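Local atomic coordinates of Amuc_1102 (Akkermansia muciniphila, PDB entry 7DSZ), a protein that is of uncertain function but adopts an immunoglobulin-like fold related to archaeal type IV pilus proteins, consistent with a role in a pilus-like surface structure. Residues 27-32 against 53-58; 79-84 against 134-139; 18-23 against 146-151. All coordinates share one frame; numbering follows the deposited sequence.

Interaction 1 (27-32 against 53-58)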
loop_
_atom_site.group_PDB
_atom_site.type_symbol
_atom_site.label_atom_id
_atom_site.label_comp_id
_atom_site.label_asym_id
_atom_site.label_seq_id
_atom_site.Cartn_x
_atom_site.Cartn_y
_atom_site.Cartn_z
ATOM N N SER C 27 3.079 24.918 4.004
ATOM C CA SER C 27 3.736 25.446 2.815
ATOM C C SER C 27 3.643 24.436 1.683
ATOM O O SER C 27 3.733 23.233 1.912
ATOM C CB SER C 27 5.211 25.747 3.068
ATOM O OG SER C 27 5.354 26.845 3.947
ATOM N N LEU C 28 3.518 24.934 0.456
ATOM C CA LEU C 28 3.538 24.077 -0.731
ATOM C C LEU C 28 4.923 24.095 -1.360
ATOM O O LEU C 28 5.457 25.168 -1.669
ATOM C CB LEU C 28 2.504 24.540 -1.757
ATOM C CG LEU C 28 2.656 23.928 -3.158
ATOM C CD1 LEU C 28 2.357 22.433 -3.101
ATOM C CD2 LEU C 28 1.721 24.622 -4.128
ATOM N N TYR C 29 5.498 22.913 -1.537
ATOM C CA TYR C 29 6.725 22.719 -2.296
ATOM C C TYR C 29 6.424 21.848 -3.502
ATOM O O TYR C 29 5.882 20.749 -3.347
ATOM C CB TYR C 29 7.796 22.017 -1.479
ATOM C CG TYR C 29 8.288 22.757 -0.262
ATOM C CD1 TYR C 29 9.391 23.594 -0.351
ATOM C CD2 TYR C 29 7.676 22.588 0.970
ATOM C CE1 TYR C 29 9.874 24.257 0.763
ATOM C CE2 TYR C 29 8.161 23.254 2.109
ATOM C CZ TYR C 29 9.259 24.079 1.981
ATOM O OH TYR C 29 9.760 24.722 3.074
ATOM N N MET C 30 6.785 22.318 -4.694
ATOM C CA MET C 30 6.737 21.465 -5.872
ATOM C C MET C 30 8.058 20.716 -5.962
ATOM O O MET C 30 9.129 21.333 -5.964
ATOM C CB MET C 30 6.468 22.280 -7.146
ATOM C CG MET C 30 5.163 23.061 -7.106
ATOM S SD MET C 30 3.706 22.006 -6.887
ATOM C CE MET C 30 3.935 20.796 -8.169
ATOM N N ARG C 31 7.996 19.388 -6.031
ATOM C CA ARG C 31 9.203 18.580 -5.917
ATOM C C ARG C 31 9.127 17.429 -6.901
ATOM O O ARG C 31 8.084 16.787 -7.025
ATOM C CB ARG C 31 9.385 18.002 -4.503
ATOM C CG ARG C 31 9.519 19.043 -3.382
ATOM C CD ARG C 31 9.639 18.331 -2.041
ATOM N NE ARG C 31 10.618 17.275 -2.175
ATOM C CZ ARG C 31 10.546 16.078 -1.618
ATOM N NH1 ARG C 31 9.528 15.718 -0.843
ATOM N NH2 ARG C 31 11.527 15.232 -1.854
ATOM N N GLN C 32 10.228 17.135 -7.568
ATOM C CA GLN C 32 10.270 15.999 -8.478
ATOM C C GLN C 32 10.315 14.708 -7.672
ATOM O O GLN C 32 10.957 14.655 -6.619
ATOM C CB GLN C 32 11.493 16.105 -9.387
ATOM C CG GLN C 32 11.573 15.049 -10.473
ATOM C CD GLN C 32 12.595 15.397 -11.543
ATOM O OE1 GLN C 32 13.548 16.140 -11.294
ATOM N NE2 GLN C 32 12.394 14.870 -12.746
ATOM N N ASP C 53 3.859 18.951 -2.684
ATOM C CA ASP C 53 4.196 18.438 -1.358
ATOM C C ASP C 53 3.857 19.533 -0.356
ATOM O O ASP C 53 4.558 20.547 -0.290
ATOM C CB ASP C 53 5.682 18.052 -1.316
ATOM C CG ASP C 53 6.186 17.698 0.075
ATOM O OD1 ASP C 53 5.396 17.577 1.034
ATOM O OD2 ASP C 53 7.407 17.502 0.178
ATOM N N PHE C 54 2.769 19.339 0.394
ATOM C CA PHE C 54 2.331 20.300 1.398
ATOM C C PHE C 54 2.976 19.919 2.720
ATOM O O PHE C 54 2.774 18.805 3.199
ATOM C CB PHE C 54 0.805 20.305 1.538
ATOM C CG PHE C 54 0.070 20.768 0.305
ATOM C CD1 PHE C 54 -0.258 22.112 0.141
ATOM C CD2 PHE C 54 -0.326 19.862 -0.667
ATOM C CE1 PHE C 54 -0.964 22.545 -1.007
ATOM C CE2 PHE C 54 -1.011 20.279 -1.803
ATOM C CZ PHE C 54 -1.337 21.627 -1.965
ATOM N N GLU C 55 3.746 20.836 3.310
ATOM C CA GLU C 55 4.538 20.544 4.506
ATOM C C GLU C 55 4.128 21.484 5.622
ATOM O O GLU C 55 4.031 22.691 5.394
ATOM C CB GLU C 55 6.028 20.746 4.226
ATOM C CG GLU C 55 6.590 19.844 3.136
ATOM C CD GLU C 55 7.061 18.546 3.723
ATOM O OE1 GLU C 55 7.746 18.597 4.780
ATOM O OE2 GLU C 55 6.735 17.478 3.158
ATOM N N ILE C 56 3.916 20.961 6.833
ATOM C CA ILE C 56 3.686 21.803 7.997
ATOM C C ILE C 56 4.592 21.394 9.154
ATOM O O ILE C 56 4.525 20.252 9.624
ATOM C CB ILE C 56 2.207 21.834 8.437
ATOM C CG1 ILE C 56 2.013 22.810 9.604
ATOM C CG2 ILE C 56 1.640 20.439 8.754
ATOM C CD1 ILE C 56 0.540 23.276 9.737
ATOM N N PRO C 57 5.477 22.272 9.619
ATOM C CA PRO C 57 6.278 21.964 10.804
ATOM C C PRO C 57 5.421 21.975 12.052
ATOM O O PRO C 57 4.476 22.757 12.168
ATOM C CB PRO C 57 7.298 23.112 10.870
ATOM C CG PRO C 57 7.159 23.887 9.610
ATOM C CD PRO C 57 5.746 23.619 9.095
ATOM N N PHE C 58 5.780 21.116 13.006
ATOM C CA PHE C 58 5.092 21.152 14.290
ATOM C C PHE C 58 5.970 20.564 15.385
ATOM O O PHE C 58 6.953 19.874 15.119
ATOM C CB PHE C 58 3.739 20.433 14.228
ATOM C CG PHE C 58 3.821 18.926 14.179
ATOM C CD1 PHE C 58 3.945 18.262 12.971
ATOM C CD2 PHE C 58 3.690 18.179 15.332
ATOM C CE1 PHE C 58 3.961 16.876 12.925
ATOM C CE2 PHE C 58 3.705 16.793 15.295
ATOM C CZ PHE C 58 3.851 16.137 14.092
#
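The Phe54 ring has Leu28 CD1 over the centre of one face, a CH-pi contact 4.0 Å from the ring centroid. The two side chains run the same way. With CG of Leu28 anti to the backbone N (chi1 166°) and chi2 turned to 67°, CD1 comes over the ring. Val134 and Gln137 also touch this ring. On the other side of the sheet, the Tyr29 ring has Asp53 O at its edge and in its plane. Tyr29 CD2 reaches Glu55 CG at 3.7 Å, and the two side chains cross at about a right angle. The Arg31 guanidinium meets Asp53 at its edge. NH1 of Arg31 gives a fairly straight salt-bridge hydrogen bond of 3.0 Å to OD2 of Asp53. It comes from above the carboxylate plane, though the oxygen lies near the guanidinium plane. Strands 27-32 and 53-58 form an antiparallel pair, at the edge of the three-stranded sheet of the immunoglobulin-like fold. Ser27 and Glu55 exchange two backbone bonds, both nearly straight. Tyr29 and Asp53 exchange two more; that from Asp53 N to Tyr29 O is more bent, at 152°. The Asp53 and Glu55 carboxylates crowd together, with OD1 of Asp53 2.5 Å from OE2 of Glu55. One of them probably holds a proton. Glu55 OE1 forms a salt bridge with Arg192, and OE2 a hydrogen bond with Tyr193 OH. An alanine in place of Arg31 would probably leave this acidic pair less well balanced, since the salt bridge to Asp53 would go. Beyond the pair, Arg31 makes a cation-pi contact with Trp189.

Interaction 2 (79-84 against 134-139)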
loop_
_atom_site.group_PDB
_atom_site.type_symbol
_atom_site.label_atom_id
_atom_site.label_comp_id
_atom_site.label_asym_id
_atom_site.label_seq_id
_atom_site.Cartn_x
_atom_site.Cartn_y
_atom_site.Cartn_z
ATOM N N TYR C 79 -7.125 20.288 4.792
ATOM C CA TYR C 79 -8.164 20.847 3.931
ATOM C C TYR C 79 -7.492 21.760 2.926
ATOM O O TYR C 79 -6.809 22.716 3.316
ATOM C CB TYR C 79 -9.200 21.650 4.729
ATOM C CG TYR C 79 -9.824 20.896 5.875
ATOM C CD1 TYR C 79 -9.233 20.909 7.133
ATOM C CD2 TYR C 79 -11.009 20.195 5.710
ATOM C CE1 TYR C 79 -9.795 20.235 8.193
ATOM C CE2 TYR C 79 -11.584 19.509 6.770
ATOM C CZ TYR C 79 -10.966 19.535 8.011
ATOM O OH TYR C 79 -11.515 18.866 9.084
ATOM N N ILE C 80 -7.706 21.493 1.642
ATOM C CA ILE C 80 -7.111 22.282 0.576
ATOM C C ILE C 80 -8.209 22.640 -0.417
ATOM O O ILE C 80 -8.979 21.772 -0.843
ATOM C CB ILE C 80 -5.953 21.529 -0.108
ATOM C CG1 ILE C 80 -4.776 21.395 0.874
ATOM C CG2 ILE C 80 -5.520 22.250 -1.386
ATOM C CD1 ILE C 80 -3.761 20.305 0.528
ATOM N N ALA C 81 -8.280 23.923 -0.772
ATOM C CA ALA C 81 -9.293 24.429 -1.691
ATOM C C ALA C 81 -8.630 24.949 -2.956
ATOM O O ALA C 81 -7.662 25.719 -2.893
ATOM C CB ALA C 81 -10.135 25.529 -1.022
ATOM N N VAL C 82 -9.149 24.512 -4.108
ATOM C CA VAL C 82 -8.688 24.949 -5.418
ATOM C C VAL C 82 -9.917 25.259 -6.267
ATOM O O VAL C 82 -11.028 24.804 -5.985
ATOM C CB VAL C 82 -7.798 23.887 -6.123
ATOM C CG1 VAL C 82 -6.614 23.506 -5.238
ATOM C CG2 VAL C 82 -8.617 22.639 -6.468
ATOM N N VAL C 83 -9.700 26.040 -7.324
ATOM C CA VAL C 83 -10.767 26.295 -8.288
ATOM C C VAL C 83 -11.004 25.040 -9.115
ATOM O O VAL C 83 -10.054 24.445 -9.641
ATOM C CB VAL C 83 -10.406 27.482 -9.191
ATOM C CG1 VAL C 83 -11.473 27.665 -10.272
ATOM C CG2 VAL C 83 -10.232 28.759 -8.367
ATOM N N ASN C 84 -12.275 24.629 -9.227
ATOM C CA ASN C 84 -12.650 23.510 -10.087
ATOM C C ASN C 84 -12.271 23.860 -11.520
ATOM O O ASN C 84 -12.855 24.781 -12.106
ATOM C CB ASN C 84 -14.146 23.202 -9.986
ATOM C CG ASN C 84 -14.524 21.917 -10.703
ATOM O OD1 ASN C 84 -13.770 21.416 -11.529
ATOM N ND2 ASN C 84 -15.695 21.377 -10.385
ATOM N N VAL C 134 -3.558 27.261 -5.163
ATOM C CA VAL C 134 -4.100 26.883 -3.862
ATOM C C VAL C 134 -4.816 28.099 -3.285
ATOM O O VAL C 134 -4.175 29.079 -2.900
ATOM C CB VAL C 134 -2.999 26.392 -2.916
ATOM C CG1 VAL C 134 -3.615 25.956 -1.592
ATOM C CG2 VAL C 134 -2.199 25.259 -3.555
ATOM N N LYS C 135 -6.142 28.031 -3.191
ATOM C CA LYS C 135 -6.925 29.179 -2.747
ATOM C C LYS C 135 -7.034 29.257 -1.229
ATOM O O LYS C 135 -6.840 30.330 -0.649
ATOM C CB LYS C 135 -8.320 29.132 -3.380
ATOM C CG LYS C 135 -8.282 29.282 -4.897
ATOM C CD LYS C 135 -7.313 30.388 -5.311
ATOM C CE LYS C 135 -7.306 30.564 -6.823
ATOM N NZ LYS C 135 -6.277 31.534 -7.280
ATOM N N TYR C 136 -7.343 28.139 -0.578
ATOM C CA TYR C 136 -7.416 28.077 0.876
ATOM C C TYR C 136 -6.698 26.834 1.384
ATOM O O TYR C 136 -6.644 25.810 0.695
ATOM C CB TYR C 136 -8.846 28.023 1.355
ATOM C CG TYR C 136 -9.691 29.179 0.875
ATOM C CD1 TYR C 136 -9.447 30.462 1.323
ATOM C CD2 TYR C 136 -10.725 28.983 -0.030
ATOM C CE1 TYR C 136 -10.213 31.530 0.898
ATOM C CE2 TYR C 136 -11.506 30.051 -0.465
ATOM C CZ TYR C 136 -11.238 31.319 0.008
ATOM O OH TYR C 136 -11.991 32.388 -0.407
ATOM N N GLN C 137 -6.164 26.936 2.605
ATOM C CA GLN C 137 -5.504 25.824 3.285
ATOM C C GLN C 137 -5.937 25.785 4.744
ATOM O O GLN C 137 -6.176 26.823 5.366
ATOM C CB GLN C 137 -3.968 25.932 3.264
ATOM C CG GLN C 137 -3.379 26.052 1.888
ATOM C CD GLN C 137 -1.861 26.026 1.885
ATOM O OE1 GLN C 137 -1.246 25.497 0.959
ATOM N NE2 GLN C 137 -1.248 26.630 2.903
ATOM N N GLY C 138 -6.006 24.580 5.301
ATOM C CA GLY C 138 -6.247 24.435 6.723
ATOM C C GLY C 138 -5.717 23.110 7.218
ATOM O O GLY C 138 -5.700 22.116 6.482
ATOM N N VAL C 139 -5.271 23.096 8.474
ATOM C CA VAL C 139 -4.827 21.877 9.139
ATOM C C VAL C 139 -5.411 21.854 10.542
ATOM O O VAL C 139 -5.243 22.815 11.295
ATOM C CB VAL C 139 -3.291 21.782 9.210
ATOM C CG1 VAL C 139 -2.873 20.520 9.965
ATOM C CG2 VAL C 139 -2.686 21.806 7.797
#
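Tyr79 opens the contact with two backbone bonds to Gly138. Its N donates to Gly138 O at 2.9 Å, and its O accepts from Gly138 N along a more bent path, 141° at the hydrogen. The Tyr79 ring turns its edge to Gly138 O, with CD1 3.8 Å away, and it stacks on Trp162. Ile80 points to the other face of the sheet, with Val134 and Gln137. Its CG2, anti to the backbone N, meets Val134 CG1 at 4.2 Å. Ala81 N bonds to Tyr136 O. The methyl of Ala81 sits at the edge of the Tyr136 ring, in its plane, 3.6 Å from CD2. Ala81 also faces two residues at once: Lys135 N gives its O a bond of 2.8 Å, and Tyr136 N gives the same O a weak one. This is a classic beta bulge in an antiparallel pair of the mixed sheet of the immunoglobulin-like fold. Lys135 has a backbone psi of -47°, far from that of a regular strand. Next, Val82 faces the same way as Ile80. Val83 CG2 lies across the Lys135 chain, 3.8 Å from CE, while Lys135 NZ bonds to Lys132 O.

Interaction 3 (18-23 against 146-151)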
loop_
_atom_site.group_PDB
_atom_site.type_symbol
_atom_site.label_atom_id
_atom_site.label_comp_id
_atom_site.label_asym_id
_atom_site.label_seq_id
_atom_site.Cartn_x
_atom_site.Cartn_y
_atom_site.Cartn_z
ATOM N N GLN C 18 -2.602 15.208 28.718
ATOM C CA GLN C 18 -3.074 16.120 27.696
ATOM C C GLN C 18 -1.885 16.564 26.864
ATOM O O GLN C 18 -0.736 16.526 27.308
ATOM C CB GLN C 18 -3.796 17.333 28.299
ATOM C CG GLN C 18 -4.914 16.942 29.253
ATOM C CD GLN C 18 -5.650 18.153 29.799
ATOM O OE1 GLN C 18 -6.382 18.827 29.082
ATOM N NE2 GLN C 18 -5.438 18.442 31.065
ATOM N N VAL C 19 -2.176 17.010 25.655
ATOM C CA VAL C 19 -1.167 17.258 24.641
ATOM C C VAL C 19 -1.425 18.623 24.022
ATOM O O VAL C 19 -2.581 18.996 23.787
ATOM C CB VAL C 19 -1.213 16.127 23.583
ATOM C CG1 VAL C 19 -0.500 16.515 22.327
ATOM C CG2 VAL C 19 -0.644 14.836 24.177
ATOM N N ARG C 20 -0.353 19.363 23.763
ATOM C CA ARG C 20 -0.409 20.616 23.030
ATOM C C ARG C 20 0.522 20.557 21.829
ATOM O O ARG C 20 1.666 20.095 21.934
ATOM C CB ARG C 20 -0.028 21.796 23.917
ATOM C CG ARG C 20 -1.040 22.025 25.033
ATOM C CD ARG C 20 -2.380 22.471 24.459
ATOM N NE ARG C 20 -3.409 22.644 25.483
ATOM C CZ ARG C 20 -4.298 21.718 25.831
ATOM N NH1 ARG C 20 -4.314 20.523 25.246
ATOM N NH2 ARG C 20 -5.191 21.992 26.771
ATOM N N VAL C 21 0.025 21.034 20.696
ATOM C CA VAL C 21 0.744 20.981 19.430
ATOM C C VAL C 21 0.957 22.406 18.938
ATOM O O VAL C 21 -0.004 23.168 18.776
ATOM C CB VAL C 21 -0.023 20.149 18.388
ATOM C CG1 VAL C 21 0.706 20.171 17.061
ATOM C CG2 VAL C 21 -0.176 18.716 18.886
ATOM N N SER C 22 2.212 22.778 18.730
ATOM C CA SER C 22 2.560 24.075 18.170
ATOM C C SER C 22 2.751 23.906 16.667
ATOM O O SER C 22 3.718 23.283 16.230
ATOM C CB SER C 22 3.827 24.627 18.816
ATOM O OG SER C 22 4.185 25.859 18.217
ATOM N N LEU C 23 1.826 24.454 15.880
ATOM C CA LEU C 23 1.910 24.403 14.420
ATOM C C LEU C 23 2.582 25.646 13.864
ATOM O O LEU C 23 2.399 26.748 14.381
ATOM C CB LEU C 23 0.516 24.289 13.798
ATOM C CG LEU C 23 -0.310 23.050 14.104
ATOM C CD1 LEU C 23 -1.715 23.230 13.534
ATOM C CD2 LEU C 23 0.359 21.808 13.490
ATOM N N LYS C 146 -9.964 14.887 20.194
ATOM C CA LYS C 146 -10.190 16.277 20.556
ATOM C C LYS C 146 -9.242 17.180 19.778
ATOM O O LYS C 146 -8.034 16.931 19.744
ATOM C CB LYS C 146 -9.975 16.496 22.058
ATOM C CG LYS C 146 -9.977 17.966 22.439
ATOM C CD LYS C 146 -9.335 18.241 23.800
ATOM C CE LYS C 146 -9.466 19.721 24.150
ATOM N NZ LYS C 146 -8.812 20.068 25.446
ATOM N N ILE C 147 -9.780 18.252 19.201
ATOM C CA ILE C 147 -8.953 19.218 18.493
ATOM C C ILE C 147 -8.025 19.908 19.482
ATOM O O ILE C 147 -8.469 20.461 20.499
ATOM C CB ILE C 147 -9.832 20.243 17.761
ATOM C CG1 ILE C 147 -10.678 19.550 16.688
ATOM C CG2 ILE C 147 -8.976 21.373 17.176
ATOM C CD1 ILE C 147 -11.658 20.494 16.000
ATOM N N VAL C 148 -6.728 19.875 19.197
ATOM C CA VAL C 148 -5.756 20.583 20.019
ATOM C C VAL C 148 -5.034 21.698 19.269
ATOM O O VAL C 148 -4.468 22.594 19.917
ATOM C CB VAL C 148 -4.737 19.605 20.648
ATOM C CG1 VAL C 148 -5.453 18.634 21.590
ATOM C CG2 VAL C 148 -3.958 18.851 19.568
ATOM N N ALA C 149 -5.053 21.728 17.937
ATOM C CA ALA C 149 -4.376 22.814 17.240
ATOM C C ALA C 149 -5.003 22.987 15.868
ATOM O O ALA C 149 -5.513 22.031 15.282
ATOM C CB ALA C 149 -2.860 22.571 17.111
ATOM N N THR C 150 -4.965 24.222 15.375
ATOM C CA THR C 150 -5.537 24.563 14.081
ATOM C C THR C 150 -4.636 25.559 13.370
ATOM O O THR C 150 -4.181 26.537 13.972
ATOM C CB THR C 150 -6.947 25.157 14.232
ATOM O OG1 THR C 150 -7.815 24.187 14.823
ATOM C CG2 THR C 150 -7.501 25.559 12.877
ATOM N N TYR C 151 -4.371 25.304 12.093
ATOM C CA TYR C 151 -3.721 26.262 11.212
ATOM C C TYR C 151 -4.707 26.627 10.107
ATOM O O TYR C 151 -5.446 25.765 9.628
ATOM C CB TYR C 151 -2.434 25.704 10.580
ATOM C CG TYR C 151 -2.184 26.330 9.229
ATOM C CD1 TYR C 151 -1.537 27.553 9.116
ATOM C CD2 TYR C 151 -2.643 25.716 8.057
ATOM C CE1 TYR C 151 -1.354 28.156 7.862
ATOM C CE2 TYR C 151 -2.466 26.299 6.819
ATOM C CZ TYR C 151 -1.833 27.516 6.720
ATOM O OH TYR C 151 -1.663 28.069 5.470
HETATM O O HOH W 1 -6.651 18.844 26.248
HETATM O O HOH W 2 -2.134 22.730 21.318
#
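Leu23 has CG anti to its carbonyl carbon and CD1 anti to CA. That arm carries CD1 across to the other strand, where it lies 3.8 Å from Ala149 CB and 3.9 Å from Tyr151 CB. Val21 has CG1 anti to its N and CG2 anti to its carbonyl carbon. CG2 meets CG2 of Val148 at 3.8 Å, the two side chains crossing at about a right angle. In Val148 this CG2 takes the crowded position between the backbone N and carbonyl carbon, and CG1 is turned to Val19 O. The Ala149 methyl presses on Val21 O at 3.4 Å. The strands run nearly parallel, 10° apart, yet no direct hydrogen bond joins them. They belong to the two sheets of the immunoglobulin-like sandwich and meet along its border. Val148 and Ala149 both face Val141, a classic beta bulge in strand 146-152, and both their side chains point to strand 18-23. Water 2 spans the gap, accepting from Val21 N and donating to Val148 O at 2.7 Å. At the other end Arg20 starts away from the partner strand, then turns back (chi1 -66°, chi2 -67°). Its NH1 bonds to Val19 O at 2.7 Å, from well above the carbonyl plane. Lys146 is extended throughout and brings NZ within 4.3 Å of Arg20 NH2. These like charges probably repel, but water 1 accepts from Arg20 NH1 and Lys146 NZ and donates to Gln18 OE1.

From the N terminus, strand 18-32 enters first and serves two contacts. Its start, 18-23, waits for 146-151, so interaction 3 closes the longest loop. Its end, 27-32, pairs with 53-58 in interaction 1. Interaction 2 then joins the end of strand 70-83 to 134-139. Interactions 1 and 2 follow in series, and both fall within the span of interaction 3; none cross. Interaction 1 pairs two strands of the three-stranded sheet, interaction 2 two of the mixed one, and interaction 3 brings an edge strand of each together. Phe54 packs on Ile80, and Leu28 on Val134, between interactions 1 and 2. Tyr151 N reaches Val139 O between interactions 2 and 3, and Phe58 touches Val21 and Leu23.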